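Local coordinates for vacuolar protein-sorting-associated protein 25 (Homo sapiens, PDB 3HTU) that forms part of the ESCRT-II complex, which is required for multivesicular body formation and for sorting endosomal cargo proteins into these bodies, at residues Y15-R20 against E42-L47. Sequence-based numbering, arbitrary orientation.
Sequences YQWVSR and EEFHGL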
loop_
_atom_site.group_PDB
_atom_site.type_symbol
_atom_site.label_atom_id
_atom_site.label_comp_id
_atom_site.label_asym_id
_atom_site.label_seq_id
_atom_site.Cartn_x
_atom_site.Cartn_y
_atom_site.Cartn_z
ATOM N N TYR A 15 9.565 1.330 4.490
ATOM C CA TYR A 15 9.453 1.026 5.913
ATOM C C TYR A 15 9.841 2.239 6.748
ATOM O O TYR A 15 9.284 2.473 7.816
ATOM C CB TYR A 15 10.304 -0.188 6.277
ATOM C CG TYR A 15 10.102 -0.625 7.704
ATOM C CD1 TYR A 15 9.018 -1.425 8.059
ATOM C CD2 TYR A 15 10.970 -0.215 8.703
ATOM C CE1 TYR A 15 8.809 -1.802 9.364
ATOM C CE2 TYR A 15 10.773 -0.599 10.021
ATOM C CZ TYR A 15 9.694 -1.400 10.342
ATOM O OH TYR A 15 9.483 -1.794 11.644
ATOM N N GLN A 16 10.810 2.997 6.237
ATOM C CA GLN A 16 11.183 4.293 6.770
ATOM C C GLN A 16 9.960 5.221 6.821
ATOM O O GLN A 16 9.751 5.900 7.817
ATOM C CB GLN A 16 12.266 4.890 5.872
ATOM C CG GLN A 16 13.492 5.418 6.572
ATOM C CD GLN A 16 14.637 5.712 5.598
ATOM O OE1 GLN A 16 15.786 5.335 5.843
ATOM N NE2 GLN A 16 14.327 6.383 4.491
ATOM N N TRP A 17 9.151 5.238 5.754
ATOM C CA TRP A 17 7.998 6.145 5.673
ATOM C C TRP A 17 6.856 5.747 6.614
ATOM O O TRP A 17 6.189 6.611 7.193
ATOM C CB TRP A 17 7.466 6.273 4.229
ATOM C CG TRP A 17 6.250 7.128 4.186
ATOM C CD1 TRP A 17 6.216 8.493 4.144
ATOM C CD2 TRP A 17 4.883 6.693 4.272
ATOM N NE1 TRP A 17 4.916 8.934 4.172
ATOM C CE2 TRP A 17 4.076 7.853 4.249
ATOM C CE3 TRP A 17 4.261 5.437 4.352
ATOM C CZ2 TRP A 17 2.679 7.799 4.302
ATOM C CZ3 TRP A 17 2.870 5.381 4.399
ATOM C CH2 TRP A 17 2.095 6.556 4.376
ATOM N N VAL A 18 6.617 4.446 6.740
ATOM C CA VAL A 18 5.571 3.935 7.628
ATOM C C VAL A 18 5.891 4.317 9.073
ATOM O O VAL A 18 4.996 4.687 9.829
ATOM C CB VAL A 18 5.391 2.395 7.511
ATOM C CG1 VAL A 18 4.328 1.894 8.490
ATOM C CG2 VAL A 18 5.033 1.989 6.078
ATOM N N SER A 19 7.171 4.236 9.433
ATOM C CA SER A 19 7.638 4.577 10.780
ATOM C C SER A 19 7.700 6.092 10.999
ATOM O O SER A 19 6.994 6.627 11.862
ATOM C CB SER A 19 9.000 3.936 11.056
ATOM O OG SER A 19 8.933 2.520 10.966
ATOM N N ARG A 20 8.535 6.774 10.212
ATOM C CA ARG A 20 8.662 8.230 10.282
ATOM C C ARG A 20 7.386 8.921 9.807
ATOM O O ARG A 20 7.140 9.017 8.600
ATOM C CB ARG A 20 9.835 8.734 9.427
ATOM C CG ARG A 20 11.202 8.153 9.742
ATOM C CD ARG A 20 12.225 8.682 8.746
ATOM N NE ARG A 20 13.562 8.134 8.967
ATOM C CZ ARG A 20 14.643 8.465 8.262
ATOM N NH1 ARG A 20 14.561 9.348 7.271
ATOM N NH2 ARG A 20 15.814 7.907 8.548
ATOM N N GLU A 42 6.468 10.906 -1.723
ATOM C CA GLU A 42 7.524 9.928 -1.441
ATOM C C GLU A 42 8.162 9.322 -2.689
ATOM O O GLU A 42 7.538 9.256 -3.756
ATOM C CB GLU A 42 7.009 8.822 -0.509
ATOM C CG GLU A 42 7.728 8.743 0.839
ATOM C CD GLU A 42 7.731 10.053 1.621
ATOM O OE1 GLU A 42 8.465 10.118 2.634
ATOM O OE2 GLU A 42 7.007 11.009 1.240
ATOM N N GLU A 43 9.399 8.859 -2.526
ATOM C CA GLU A 43 10.182 8.266 -3.618
ATOM C C GLU A 43 9.535 7.024 -4.239
ATOM O O GLU A 43 9.818 6.691 -5.399
ATOM C CB GLU A 43 11.609 7.956 -3.140
ATOM C CG GLU A 43 12.349 9.175 -2.532
ATOM C CD GLU A 43 13.613 8.802 -1.767
ATOM O OE1 GLU A 43 14.619 8.434 -2.411
ATOM O OE2 GLU A 43 13.606 8.896 -0.519
ATOM N N PHE A 44 8.657 6.361 -3.481
ATOM C CA PHE A 44 7.981 5.145 -3.953
ATOM C C PHE A 44 6.578 5.354 -4.538
ATOM O O PHE A 44 5.940 4.396 -4.970
ATOM C CB PHE A 44 7.994 4.030 -2.883
ATOM C CG PHE A 44 7.405 4.429 -1.553
ATOM C CD1 PHE A 44 6.037 4.339 -1.324
ATOM C CD2 PHE A 44 8.228 4.851 -0.521
ATOM C CE1 PHE A 44 5.496 4.684 -0.090
ATOM C CE2 PHE A 44 7.700 5.206 0.715
ATOM C CZ PHE A 44 6.327 5.128 0.930
ATOM N N HIS A 45 6.097 6.594 -4.585
ATOM C CA HIS A 45 4.838 6.843 -5.272
ATOM C C HIS A 45 5.020 6.482 -6.747
ATOM O O HIS A 45 6.114 6.606 -7.279
ATOM C CB HIS A 45 4.390 8.290 -5.105
ATOM C CG HIS A 45 2.904 8.457 -5.089
ATOM N ND1 HIS A 45 2.173 8.718 -6.227
ATOM C CD2 HIS A 45 2.011 8.383 -4.074
ATOM C CE1 HIS A 45 0.894 8.811 -5.912
ATOM N NE2 HIS A 45 0.767 8.611 -4.609
ATOM N N GLY A 46 3.969 5.985 -7.388
ATOM C CA GLY A 46 4.074 5.546 -8.779
ATOM C C GLY A 46 4.822 4.236 -9.003
ATOM O O GLY A 46 4.763 3.677 -10.099
ATOM N N LEU A 47 5.524 3.739 -7.981
ATOM C CA LEU A 47 6.182 2.424 -8.055
ATOM C C LEU A 47 5.178 1.380 -8.529
ATOM O O LEU A 47 4.049 1.354 -8.043
ATOM C CB LEU A 47 6.729 2.010 -6.685
ATOM C CG LEU A 47 8.087 1.314 -6.498
ATOM C CD1 LEU A 47 8.004 0.273 -5.384
ATOM C CD2 LEU A 47 8.644 0.695 -7.773
#
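Trp17 and Phe44 form an offset edge-to-face aromatic contact between the C-terminal end of helix 7-19 and the loop that leads from helix 30-35 to helix 49-61. It lies in the C-terminal winged-helix domain of the protein. The edge of Phe44 points at the face of Trp17. The centroid of the five-membered ring of Trp17 is 5.7 Å from that of the Phe44 ring, and the planes are 74° apart. Phe44 meets Trp17 with the far end of its ring. Its CZ lies 3.7 Å from Trp17 CB, which sits at the Phe44 edge in the plane of the ring, and CE2 is equally near. CZ also comes close to CG, CD2 and CE3 of the indole. Trp17 holds CG anti to its backbone N (chi1 177°), which carries the indole across toward the loop. Glu42 adds a second approach, at the pyrrole side of the indole. Its chain bends at chi2 and brings OE1 to 3.2 Å from Trp17 CD1, at the ring edge and near its plane. The carboxylate is turned 58° from the indole, and no hydrogen bond joins the two segments. Glu42 CB also lies over one face of the Phe44 ring, offset toward the rim. Glu42 and Phe44 both lie in a type I turn from Glu42 to His45, closed by His45 N bonded to Glu42 O at 3.1 Å. A type II turn from Phe44 to Leu47 overlaps it, sharing Phe44 and His45. The contact is small, burying 156 Å² in all, but Phe44 itself is buried. Its ring also touches Trp10 and Ile14 of helix 7-19, while Trp17 packs on Leu33 of helix 30-35. Next to Trp17 on the same helix, Val18 rests on Phe78 of strand 75-78.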